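Local coordinates for putative immunoglobulin-blocking virulence protein (Mycoplasma mycoides subsp. capri, PDB 7ADK) that probably binds host immunoglobulin and blocks its action, as a putative virulence factor of a mycoplasma, at residues I436-L439 with Q440-G443; E378-S381 with E382-K386. All coordinates share one frame; numbering follows the deposited sequence.

Contact 1. Residues I436-L439 with Q440-G443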
loop_
_atom_site.group_PDB
_atom_site.type_symbol
_atom_site.label_atom_id
_atom_site.label_comp_id
_atom_site.label_asym_id
_atom_site.label_seq_id
_atom_site.Cartn_x
_atom_site.Cartn_y
_atom_site.Cartn_z
ATOM N N ILE A 436 23.443 29.045 -4.198
ATOM C CA ILE A 436 23.423 29.476 -2.804
ATOM C C ILE A 436 24.747 30.149 -2.424
ATOM O O ILE A 436 24.734 31.126 -1.685
ATOM C CB ILE A 436 23.054 28.272 -1.907
ATOM C CG1 ILE A 436 21.545 27.983 -2.007
ATOM C CG2 ILE A 436 23.456 28.499 -0.454
ATOM C CD1 ILE A 436 21.114 26.606 -1.515
ATOM N N GLU A 437 25.891 29.681 -2.931
ATOM C CA GLU A 437 27.185 30.335 -2.704
ATOM C C GLU A 437 27.446 31.560 -3.598
ATOM O O GLU A 437 27.960 32.560 -3.098
ATOM C CB GLU A 437 28.327 29.320 -2.816
ATOM C CG GLU A 437 28.412 28.352 -1.623
ATOM C CD GLU A 437 28.828 29.004 -0.288
ATOM O OE1 GLU A 437 28.867 28.300 0.746
ATOM O OE2 GLU A 437 29.106 30.225 -0.233
ATOM N N LYS A 438 27.068 31.557 -4.886
ATOM C CA LYS A 438 27.226 32.737 -5.748
ATOM C C LYS A 438 26.384 33.921 -5.267
ATOM O O LYS A 438 26.901 35.030 -5.230
ATOM C CB LYS A 438 27.030 32.400 -7.236
ATOM C CG LYS A 438 28.356 31.931 -7.853
ATOM C CD LYS A 438 28.355 31.739 -9.369
ATOM C CE LYS A 438 27.917 30.354 -9.818
ATOM N NZ LYS A 438 28.206 30.097 -11.234
ATOM N N LEU A 439 25.161 33.701 -4.783
ATOM C CA LEU A 439 24.373 34.764 -4.151
ATOM C C LEU A 439 25.048 35.276 -2.859
ATOM O O LEU A 439 25.045 36.480 -2.612
ATOM C CB LEU A 439 22.927 34.293 -3.915
ATOM C CG LEU A 439 21.922 34.428 -5.078
ATOM C CD1 LEU A 439 21.606 35.871 -5.394
ATOM C CD2 LEU A 439 22.363 33.784 -6.367
ATOM N N GLN A 440 25.687 34.418 -2.062
ATOM C CA GLN A 440 26.373 34.857 -0.842
ATOM C C GLN A 440 27.616 35.722 -1.100
ATOM O O GLN A 440 27.723 36.796 -0.510
ATOM C CB GLN A 440 26.733 33.659 0.036
ATOM C CG GLN A 440 25.525 33.189 0.842
ATOM C CD GLN A 440 25.835 31.902 1.574
ATOM O OE1 GLN A 440 26.298 31.867 2.629
ATOM N NE2 GLN A 440 25.593 30.808 1.042
ATOM N N LYS A 441 28.549 35.319 -1.975
ATOM C CA LYS A 441 29.740 36.142 -2.263
ATOM C C LYS A 441 29.439 37.409 -3.068
ATOM O O LYS A 441 30.143 38.404 -2.915
ATOM C CB LYS A 441 30.892 35.307 -2.847
ATOM C CG LYS A 441 30.680 34.712 -4.238
ATOM C CD LYS A 441 31.897 33.911 -4.699
ATOM C CE LYS A 441 31.725 33.269 -6.064
ATOM N NZ LYS A 441 32.925 32.625 -6.554
ATOM N N ASP A 442 28.342 37.433 -3.829
ATOM C CA ASP A 442 27.801 38.661 -4.424
ATOM C C ASP A 442 27.072 39.565 -3.410
ATOM O O ASP A 442 26.816 40.729 -3.683
ATOM C CB ASP A 442 26.898 38.300 -5.609
ATOM C CG ASP A 442 27.651 37.657 -6.778
ATOM O OD1 ASP A 442 28.891 37.793 -6.872
ATOM O OD2 ASP A 442 26.982 37.066 -7.651
ATOM N N GLY A 443 26.768 39.064 -2.216
ATOM C CA GLY A 443 26.184 39.832 -1.121
ATOM C C GLY A 443 24.718 40.200 -1.313
ATOM O O GLY A 443 24.214 41.067 -0.614
#
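Gln-440 reaches back one turn of the helix and lays its amide beside Ile-436, the two side chains running next to each other in the same direction. With CG set beside its own backbone N (chi1 -80°) and the chain extended beyond, the amide nitrogen NE2 returns to the carbonyl of Ile-436, and Gln-440 NE2 to Ile-436 O measures 2.9 Å. The oxygen lies close to the amide plane, but the donor stands well above the carbonyl plane, 58° out of it. The backbone N of Gln-440 also gives a weak bond of 3.4 Å to Ile-436 O. Methyl CG2 of Ile-436 packs against Gln-440 NE2 at 3.5 Å. Glu-437 crosses Gln-440 obliquely, its bent chain bringing the carboxylate within 17° of parallel to the amide, with Glu-437 OE2 3.8 Å from Gln-440 NE2.

On the neighbouring face Lys-438 and Lys-441 run alongside each other, CG of Lys-438 4.0 Å from CE of Lys-441. Backbone i to i+4 bonds, among them the nearly straight Lys-441 N to Glu-437 O at 3.0 Å, hold the last turn of helix 426-442, the crossover of the beta-alpha-beta unit formed with strands 415-422 and 448-454. Gly-443 ends it in a Schellman motif with positive phi. Asp-442 OD2 is engaged by the hydroxyl of Tyr-388, and Leu-439 packs on the same tyrosine. Gln-440 NE2 also donates to Ala-469 O, so one amide nitrogen ties the end of the helix to the neighbouring 469-471 loop, a pairing that should fix the amide's flip.

Contact 2. Residues E378-S381 with E382-K386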
loop_
_atom_site.group_PDB
_atom_site.type_symbol
_atom_site.label_atom_id
_atom_site.label_comp_id
_atom_site.label_asym_id
_atom_site.label_seq_id
_atom_site.Cartn_x
_atom_site.Cartn_y
_atom_site.Cartn_z
ATOM N N GLU A 378 5.634 39.354 -5.936
ATOM C CA GLU A 378 5.999 39.584 -7.331
ATOM C C GLU A 378 7.083 38.586 -7.755
ATOM O O GLU A 378 8.067 38.413 -7.045
ATOM C CB GLU A 378 6.422 41.055 -7.498
ATOM C CG GLU A 378 6.886 41.388 -8.917
ATOM C CD GLU A 378 7.178 42.872 -9.180
ATOM O OE1 GLU A 378 7.956 43.171 -10.112
ATOM O OE2 GLU A 378 6.607 43.767 -8.520
ATOM N N ASP A 379 6.954 37.930 -8.907
ATOM C CA ASP A 379 8.067 37.187 -9.504
ATOM C C ASP A 379 9.113 38.145 -10.106
ATOM O O ASP A 379 8.798 38.963 -10.969
ATOM C CB ASP A 379 7.574 36.183 -10.554
ATOM C CG ASP A 379 8.724 35.315 -11.082
ATOM O OD1 ASP A 379 8.932 34.213 -10.564
ATOM O OD2 ASP A 379 9.452 35.750 -11.970
ATOM N N VAL A 380 10.369 37.996 -9.691
ATOM C CA VAL A 380 11.498 38.831 -10.119
ATOM C C VAL A 380 12.595 38.007 -10.792
ATOM O O VAL A 380 13.733 38.450 -10.891
ATOM C CB VAL A 380 12.032 39.698 -8.964
ATOM C CG1 VAL A 380 10.944 40.632 -8.443
ATOM C CG2 VAL A 380 12.627 38.903 -7.804
ATOM N N SER A 381 12.285 36.790 -11.236
ATOM C CA SER A 381 13.266 35.783 -11.643
ATOM C C SER A 381 14.112 36.184 -12.854
ATOM O O SER A 381 15.223 35.696 -12.987
ATOM C CB SER A 381 12.564 34.444 -11.896
ATOM O OG SER A 381 11.853 33.994 -10.762
ATOM N N GLU A 382 13.636 37.083 -13.718
ATOM C CA GLU A 382 14.238 37.464 -15.008
ATOM C C GLU A 382 15.649 38.093 -14.903
ATOM O O GLU A 382 16.581 37.480 -15.432
ATOM C CB GLU A 382 13.221 38.292 -15.810
ATOM C CG GLU A 382 13.720 38.893 -17.127
ATOM C CD GLU A 382 14.092 37.855 -18.201
ATOM O OE1 GLU A 382 13.575 36.717 -18.179
ATOM O OE2 GLU A 382 14.875 38.203 -19.112
ATOM N N PRO A 383 15.888 39.213 -14.188
ATOM C CA PRO A 383 17.239 39.709 -13.914
ATOM C C PRO A 383 18.206 38.653 -13.365
ATOM O O PRO A 383 19.343 38.563 -13.820
ATOM C CB PRO A 383 17.070 40.833 -12.898
ATOM C CG PRO A 383 15.672 41.363 -13.160
ATOM C CD PRO A 383 14.911 40.158 -13.678
ATOM N N TYR A 384 17.766 37.832 -12.411
ATOM C CA TYR A 384 18.586 36.785 -11.811
ATOM C C TYR A 384 18.862 35.642 -12.799
ATOM O O TYR A 384 19.986 35.164 -12.853
ATOM C CB TYR A 384 17.943 36.292 -10.514
ATOM C CG TYR A 384 17.775 37.357 -9.446
ATOM C CD1 TYR A 384 18.810 37.667 -8.561
ATOM C CD2 TYR A 384 16.572 38.055 -9.338
ATOM C CE1 TYR A 384 18.653 38.673 -7.593
ATOM C CE2 TYR A 384 16.411 39.081 -8.395
ATOM C CZ TYR A 384 17.455 39.401 -7.514
ATOM O OH TYR A 384 17.300 40.401 -6.611
ATOM N N SER A 385 17.908 35.255 -13.645
ATOM C CA SER A 385 18.078 34.245 -14.696
ATOM C C SER A 385 19.065 34.660 -15.780
ATOM O O SER A 385 19.755 33.816 -16.345
ATOM C CB SER A 385 16.729 33.914 -15.330
ATOM O OG SER A 385 16.300 34.884 -16.258
ATOM N N LYS A 386 19.148 35.967 -16.041
ATOM C CA LYS A 386 20.058 36.625 -16.975
ATOM C C LYS A 386 21.452 36.779 -16.374
ATOM O O LYS A 386 22.438 36.578 -17.072
ATOM C CB LYS A 386 19.413 37.970 -17.344
ATOM C CG LYS A 386 19.968 38.604 -18.621
ATOM C CD LYS A 386 19.346 39.977 -18.917
ATOM C CE LYS A 386 17.811 40.016 -18.966
ATOM N NZ LYS A 386 17.245 39.248 -20.089
#
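Tyr-384 folds back from the first turn of helix 381-387 alongside Val-380, and the two side chains lie next to each other, pointing the same way. Tyr-384 CB sits 3.7 Å from Ser-381 O. From there CG swings to the side of the backbone N, away from the carbonyl carbon (chi1 -61°), which carries the ring back toward the end of strand 375-379. Tyr-384 CD2 meets Val-380 O edge-on at 3.3 Å, the oxygen lying in the ring plane. One atom farther out, Tyr-384 CE2 touches the methyl CG2 of Val-380 at 3.8 Å. At the tip, OH is hydrogen-bonded to Glu-444 OE2, and the ring stacks with that of Phe-398; Val-380 and Tyr-384 both touch Leu-417 of strand 415-422.

The contact is a strand-to-helix junction, and an Asx turn makes the switch. Asp-379 OD2 accepts from Ser-381 N at 3.1 Å, the donor approaching from above the carboxylate plane, while OD1 of the same carboxylate forms a salt bridge with Arg-397. Strand 375-379 runs antiparallel to strand 396-403 at the margin of the mixed sheet, and the chain leaves it through Val-380 into the helix.

The first turn is then fastened by Ser-385 N, which donates to Ser-381 O at 2.8 Å, nearly in line with the carbonyl. Ser-385 OG bonds to Glu-382 O at 2.7 Å, in the carbonyl plane and on a lone pair. That oxygen also takes Lys-386 N, so two donors share it. On the exposed flank, Glu-382 bends at chi2 to bring OE2 to Lys-386 NZ, a salt bridge of 2.8 Å.

The two contacts stand about 16 Å apart between centres, and their nearest atoms come within about 5 Å without touching. Contact 1 is partly buried, with Ile-436 and Leu-439 turned inward, whereas contact 2 lies on the surface and buries none of its residues. The first belongs wholly to the end of one helix, the second to the passage from a strand into a different helix; the mixed sheet unites them, since strand 415-422 both precedes helix 426-442 and receives Val-380 and Tyr-384. Contact 1 relies on amide and backbone bonding at a helix C-terminus, contact 2 on carboxylates, serine hydroxyls and an aromatic ring at a helix start. Glu-444 lies against Leu-439 of contact 1 and is hydrogen-bonded to the Tyr-384 hydroxyl of contact 2.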